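Conserved domain protein (Porphyromonas gingivalis, PDB 3PNN) is a probable cytoplasmic glycosyltransferase with an alpha/beta/alpha Rossmann-like fold, expected to form glycosidic linkages. Local coordinates at residues Y154-T159 and E209-S214; G165-V170 and V182-G187. One frame throughout, in Å; residues are numbered along the deposited sequence.

Interaction 1. Residues Y154-T159 and E209-S214; sequences YRVGNT and EDAPVS
Val-213 and Val-156 meet crosswise, their side chains at about a right angle. CG1 of Val-213, anti to its own carbonyl carbon (chi1 -70°), lies 3.7 Å from CB of Val-156 and also reaches the CG2 branch. The other branch of Val-213, CG2, sits in the crowded position between backbone N and carbonyl carbon and rests against the peptide, 3.6 Å from O of Tyr-154. Val-156 turns CG1 the other way, toward CB of Ala-211 at 3.9 Å. Ile-195 of strand 194-198 adds to this apolar patch. The ring of Tyr-154 leaves Val-213 behind and carries its hydroxyl to O of Tyr-127.

The backbones hold these groups in place. Tyr-154 and Val-213 form an antiparallel hydrogen-bonded pair: N of Tyr-154 points straight at O of Val-213 (3.1 Å, 179°), and N of Val-213 returns a bond to O of Tyr-154. Past the strand end, N of Val-156 bonds O of Ala-211 at 2.9 Å, nearly along the C=O axis, and N of Gly-157 takes a lone pair of O of Glu-209. Gly-157 leaves room for the carboxylate of Glu-209, whose OE1 stands 3.4 Å from CA of Gly-157 and is salt-bridged to Arg-190. On the sheet face carrying Arg-155 and Pro-212, CG of Arg-155 lies against Asp-210, while its guanidinium pairs with Asp-268. Main-chain bonds therefore fix the pairing where the strand turns into a 3-10 segment, the two buried valines pack together beside it, and the charged ends of Arg-155 and Glu-209 find partners elsewhere.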
loop_
_atom_site.group_PDB
_atom_site.type_symbol
_atom_site.label_atom_id
_atom_site.label_comp_id
_atom_site.label_asym_id
_atom_site.label_seq_id
_atom_site.Cartn_x
_atom_site.Cartn_y
_atom_site.Cartn_z
ATOM N N TYR A 154 9.517 6.986 3.290
ATOM C CA TYR A 154 9.326 7.722 4.537
ATOM C C TYR A 154 10.521 7.449 5.460
ATOM O O TYR A 154 11.312 6.550 5.189
ATOM C CB TYR A 154 8.008 7.308 5.184
ATOM C CG TYR A 154 6.829 7.782 4.358
ATOM C CD1 TYR A 154 6.237 9.020 4.612
ATOM C CD2 TYR A 154 6.355 7.024 3.286
ATOM C CE1 TYR A 154 5.177 9.481 3.848
ATOM C CE2 TYR A 154 5.297 7.482 2.505
ATOM C CZ TYR A 154 4.710 8.707 2.795
ATOM O OH TYR A 154 3.664 9.169 2.017
ATOM N N ARG A 155 10.666 8.229 6.531
ATOM C CA ARG A 155 11.768 8.013 7.473
ATOM C C ARG A 155 11.257 7.223 8.681
ATOM O O ARG A 155 10.246 7.576 9.270
ATOM C CB ARG A 155 12.390 9.348 7.915
ATOM C CG ARG A 155 13.191 10.069 6.808
ATOM C CD ARG A 155 12.367 11.104 6.028
ATOM N NE ARG A 155 13.166 11.742 4.970
ATOM C CZ ARG A 155 14.062 12.706 5.188
ATOM N NH1 ARG A 155 14.263 13.153 6.424
ATOM N NH2 ARG A 155 14.752 13.231 4.176
ATOM N N VAL A 156 11.957 6.148 9.032
ATOM C CA VAL A 156 11.447 5.221 10.044
ATOM C C VAL A 156 11.113 5.908 11.362
ATOM O O VAL A 156 10.098 5.589 11.990
ATOM C CB VAL A 156 12.414 4.049 10.291
ATOM C CG1 VAL A 156 13.719 4.540 10.946
ATOM C CG2 VAL A 156 11.731 2.980 11.157
ATOM N N GLY A 157 11.941 6.870 11.768
ATOM C CA GLY A 157 11.746 7.555 13.043
ATOM C C GLY A 157 10.445 8.336 13.132
ATOM O O GLY A 157 9.968 8.659 14.222
ATOM N N ASN A 158 9.868 8.639 11.974
ATOM C CA ASN A 158 8.591 9.335 11.904
ATOM C C ASN A 158 7.398 8.373 11.873
ATOM O O ASN A 158 6.246 8.814 11.829
ATOM C CB ASN A 158 8.520 10.215 10.644
ATOM C CG ASN A 158 9.529 11.350 10.649
ATOM O OD1 ASN A 158 9.883 11.892 11.702
ATOM N ND2 ASN A 158 9.990 11.721 9.465
ATOM N N THR A 159 7.658 7.068 11.886
ATOM C CA THR A 159 6.581 6.090 11.692
ATOM C C THR A 159 6.391 5.137 12.862
ATOM O O THR A 159 5.754 4.094 12.715
ATOM C CB THR A 159 6.822 5.225 10.432
ATOM O OG1 THR A 159 7.910 4.308 10.671
ATOM C CG2 THR A 159 7.136 6.112 9.204
ATOM N N GLU A 209 17.407 7.469 12.666
ATOM C CA GLU A 209 16.094 8.117 12.633
ATOM C C GLU A 209 15.591 8.351 11.203
ATOM O O GLU A 209 14.379 8.287 10.939
ATOM C CB GLU A 209 16.129 9.448 13.389
ATOM C CG GLU A 209 16.324 9.304 14.896
ATOM C CD GLU A 209 15.077 8.806 15.613
ATOM O OE1 GLU A 209 13.952 9.019 15.102
ATOM O OE2 GLU A 209 15.226 8.207 16.700
ATOM N N ASP A 210 16.518 8.644 10.292
ATOM C CA ASP A 210 16.154 8.960 8.907
ATOM C C ASP A 210 16.259 7.774 7.943
ATOM O O ASP A 210 16.171 7.949 6.730
ATOM C CB ASP A 210 17.001 10.125 8.376
ATOM C CG ASP A 210 18.487 9.794 8.323
ATOM O OD1 ASP A 210 18.883 8.706 8.802
ATOM O OD2 ASP A 210 19.259 10.625 7.796
ATOM N N ALA A 211 16.454 6.570 8.473
ATOM C CA ALA A 211 16.514 5.378 7.629
ATOM C C ALA A 211 15.233 5.254 6.802
ATOM O O ALA A 211 14.127 5.367 7.336
ATOM C CB ALA A 211 16.705 4.128 8.487
ATOM N N PRO A 212 15.375 5.010 5.493
ATOM C CA PRO A 212 14.187 4.958 4.634
ATOM C C PRO A 212 13.366 3.688 4.865
ATOM O O PRO A 212 13.943 2.603 5.060
ATOM C CB PRO A 212 14.766 4.933 3.216
ATOM C CG PRO A 212 16.270 4.990 3.366
ATOM C CD PRO A 212 16.618 4.703 4.766
ATOM N N VAL A 213 12.040 3.820 4.840
ATOM C CA VAL A 213 11.153 2.653 4.902
ATOM C C VAL A 213 10.069 2.756 3.854
ATOM O O VAL A 213 9.700 3.859 3.425
ATOM C CB VAL A 213 10.489 2.465 6.295
ATOM C CG1 VAL A 213 11.533 2.037 7.325
ATOM C CG2 VAL A 213 9.767 3.733 6.734
ATOM N N SER A 214 9.573 1.596 3.434
ATOM C CA SER A 214 8.382 1.523 2.604
ATOM C C SER A 214 7.143 1.580 3.495
ATOM O O SER A 214 7.125 0.982 4.575
ATOM C CB SER A 214 8.375 0.213 1.802
ATOM O OG SER A 214 7.101 -0.006 1.213
#

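Interaction 2. Residues G165-V170 and V182-G187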
loop_
_atom_site.group_PDB
_atom_site.type_symbol
_atom_site.label_atom_id
_atom_site.label_comp_id
_atom_site.label_asym_id
_atom_site.label_seq_id
_atom_site.Cartn_x
_atom_site.Cartn_y
_atom_site.Cartn_z
ATOM N N GLY A 165 5.706 -2.191 19.132
ATOM C CA GLY A 165 6.510 -2.292 17.931
ATOM C C GLY A 165 5.702 -2.176 16.662
ATOM O O GLY A 165 4.503 -2.469 16.644
ATOM N N VAL A 166 6.359 -1.742 15.590
ATOM C CA VAL A 166 5.723 -1.699 14.286
ATOM C C VAL A 166 6.498 -2.539 13.281
ATOM O O VAL A 166 7.664 -2.856 13.492
ATOM C CB VAL A 166 5.579 -0.256 13.758
ATOM C CG1 VAL A 166 4.701 0.562 14.707
ATOM C CG2 VAL A 166 6.945 0.399 13.589
ATOM N N SER A 167 5.836 -2.899 12.194
ATOM C CA SER A 167 6.460 -3.667 11.138
ATOM C C SER A 167 6.627 -2.758 9.926
ATOM O O SER A 167 5.676 -2.106 9.494
ATOM C CB SER A 167 5.597 -4.887 10.806
ATOM O OG SER A 167 6.131 -5.623 9.724
ATOM N N ARG A 168 7.845 -2.706 9.389
ATOM C CA ARG A 168 8.180 -1.777 8.311
ATOM C C ARG A 168 9.040 -2.455 7.247
ATOM O O ARG A 168 9.887 -3.284 7.569
ATOM C CB ARG A 168 8.943 -0.572 8.880
ATOM C CG ARG A 168 8.181 0.230 9.914
ATOM C CD ARG A 168 7.097 1.060 9.242
ATOM N NE ARG A 168 6.256 1.790 10.191
ATOM C CZ ARG A 168 4.988 1.472 10.462
ATOM N NH1 ARG A 168 4.418 0.424 9.869
ATOM N NH2 ARG A 168 4.283 2.206 11.322
ATOM N N GLY A 169 8.820 -2.107 5.985
ATOM C CA GLY A 169 9.731 -2.523 4.932
ATOM C C GLY A 169 11.005 -1.699 5.015
ATOM O O GLY A 169 11.030 -0.541 4.589
ATOM N N VAL A 170 12.064 -2.285 5.564
ATOM C CA VAL A 170 13.320 -1.557 5.734
ATOM C C VAL A 170 14.117 -1.569 4.433
ATOM O O VAL A 170 14.399 -2.631 3.872
ATOM C CB VAL A 170 14.161 -2.132 6.894
ATOM C CG1 VAL A 170 15.507 -1.433 6.958
ATOM C CG2 VAL A 170 13.413 -1.962 8.215
ATOM N N VAL A 182 14.764 -4.483 -0.058
ATOM C CA VAL A 182 13.726 -4.178 0.906
ATOM C C VAL A 182 13.280 -5.465 1.600
ATOM O O VAL A 182 13.028 -6.491 0.952
ATOM C CB VAL A 182 12.540 -3.423 0.247
ATOM C CG1 VAL A 182 11.989 -4.209 -0.945
ATOM C CG2 VAL A 182 11.457 -3.132 1.263
ATOM N N VAL A 183 13.230 -5.422 2.922
ATOM C CA VAL A 183 12.850 -6.599 3.695
ATOM C C VAL A 183 11.969 -6.202 4.878
ATOM O O VAL A 183 12.326 -5.324 5.673
ATOM C CB VAL A 183 14.082 -7.358 4.223
ATOM C CG1 VAL A 183 14.982 -7.807 3.067
ATOM C CG2 VAL A 183 14.853 -6.487 5.196
ATOM N N GLU A 184 10.818 -6.859 4.989
ATOM C CA GLU A 184 9.878 -6.582 6.071
ATOM C C GLU A 184 10.481 -6.960 7.417
ATOM O O GLU A 184 10.890 -8.106 7.620
ATOM C CB GLU A 184 8.571 -7.352 5.849
ATOM C CG GLU A 184 7.422 -6.893 6.740
ATOM C CD GLU A 184 6.876 -5.528 6.341
ATOM O OE1 GLU A 184 6.908 -5.194 5.138
ATOM O OE2 GLU A 184 6.406 -4.793 7.234
ATOM N N ARG A 185 10.549 -5.997 8.328
ATOM C CA ARG A 185 11.044 -6.246 9.680
ATOM C C ARG A 185 9.958 -5.917 10.699
ATOM O O ARG A 185 9.348 -4.845 10.633
ATOM C CB ARG A 185 12.273 -5.385 9.975
ATOM C CG ARG A 185 13.425 -5.571 8.991
ATOM C CD ARG A 185 13.985 -6.989 9.032
ATOM N NE ARG A 185 15.195 -7.100 8.226
ATOM C CZ ARG A 185 15.919 -8.210 8.099
ATOM N NH1 ARG A 185 15.553 -9.322 8.727
ATOM N NH2 ARG A 185 17.011 -8.208 7.340
ATOM N N THR A 186 9.718 -6.830 11.639
ATOM C CA THR A 186 8.715 -6.608 12.684
ATOM C C THR A 186 9.365 -6.133 13.972
ATOM O O THR A 186 10.574 -6.271 14.156
ATOM C CB THR A 186 7.912 -7.892 13.014
ATOM O OG1 THR A 186 8.806 -8.911 13.472
ATOM C CG2 THR A 186 7.149 -8.393 11.800
ATOM N N GLY A 187 8.554 -5.562 14.858
ATOM C CA GLY A 187 8.986 -5.242 16.208
ATOM C C GLY A 187 9.883 -4.032 16.362
ATOM O O GLY A 187 10.594 -3.907 17.363
#
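Gly-165 enters beside Gly-187, whose phi of 76° lies in a region glycine reaches easily. Val-166 turns away from the partner strand and sets CB over the centre of one face of the Arg-168 guanidinium. At Ser-167, OG stands anti to the backbone N (chi1 177°) and donates to OE2 of Glu-184 at 2.6 Å, on the anti lone pair; the bend at chi2 of Glu-184 curls the carboxylate back to it. Arg-168 and Arg-185 exchange two 2.9 Å bonds, each backbone N to the other's O. The guanidinium of Arg-168 gives NH2 to O of Thr-159, makes a cation-pi contact with Trp-273 and lies near a glycerol that probably came from the crystallisation liquor. Gly-169 faces Glu-184 as a non-hydrogen-bonded pair, CA atoms 4.2 Å apart, and its missing side chain leaves room for CG2 of Val-182. Val-170 pairs with Val-183 through both backbone bonds, and its side chain crosses that of Arg-185 at about a right angle, CG2 3.7 Å from CG of Arg-185, whose guanidinium goes on to Glu-200. Alternating hydrogen-bonded and non-hydrogen-bonded pairs between strands 166-173 and 179-191, which a short connection joins, make this an antiparallel beta hairpin.

The centres of the two interactions lie 11 Å apart, on the same side of the chain's centre, and interaction 2 is nested within the loop that interaction 1 closes. Of the strands involved, 148-155 comes first in the chain, the hairpin 166-173 and 179-191 follows, and strand 212-215 returns to pair with both 148-155 and 166-173, so it is the element the contacts share through the sheet. Two probable hydrogen bonds join them directly: O of Thr-159 with NH2 of Arg-168, and N of Ser-214 with O of Gly-169. Interaction 1 thus brings strand 212-215 back beside strand 148-155, and strand 166-173 of the hairpin lies antiparallel along the other side of strand 212-215.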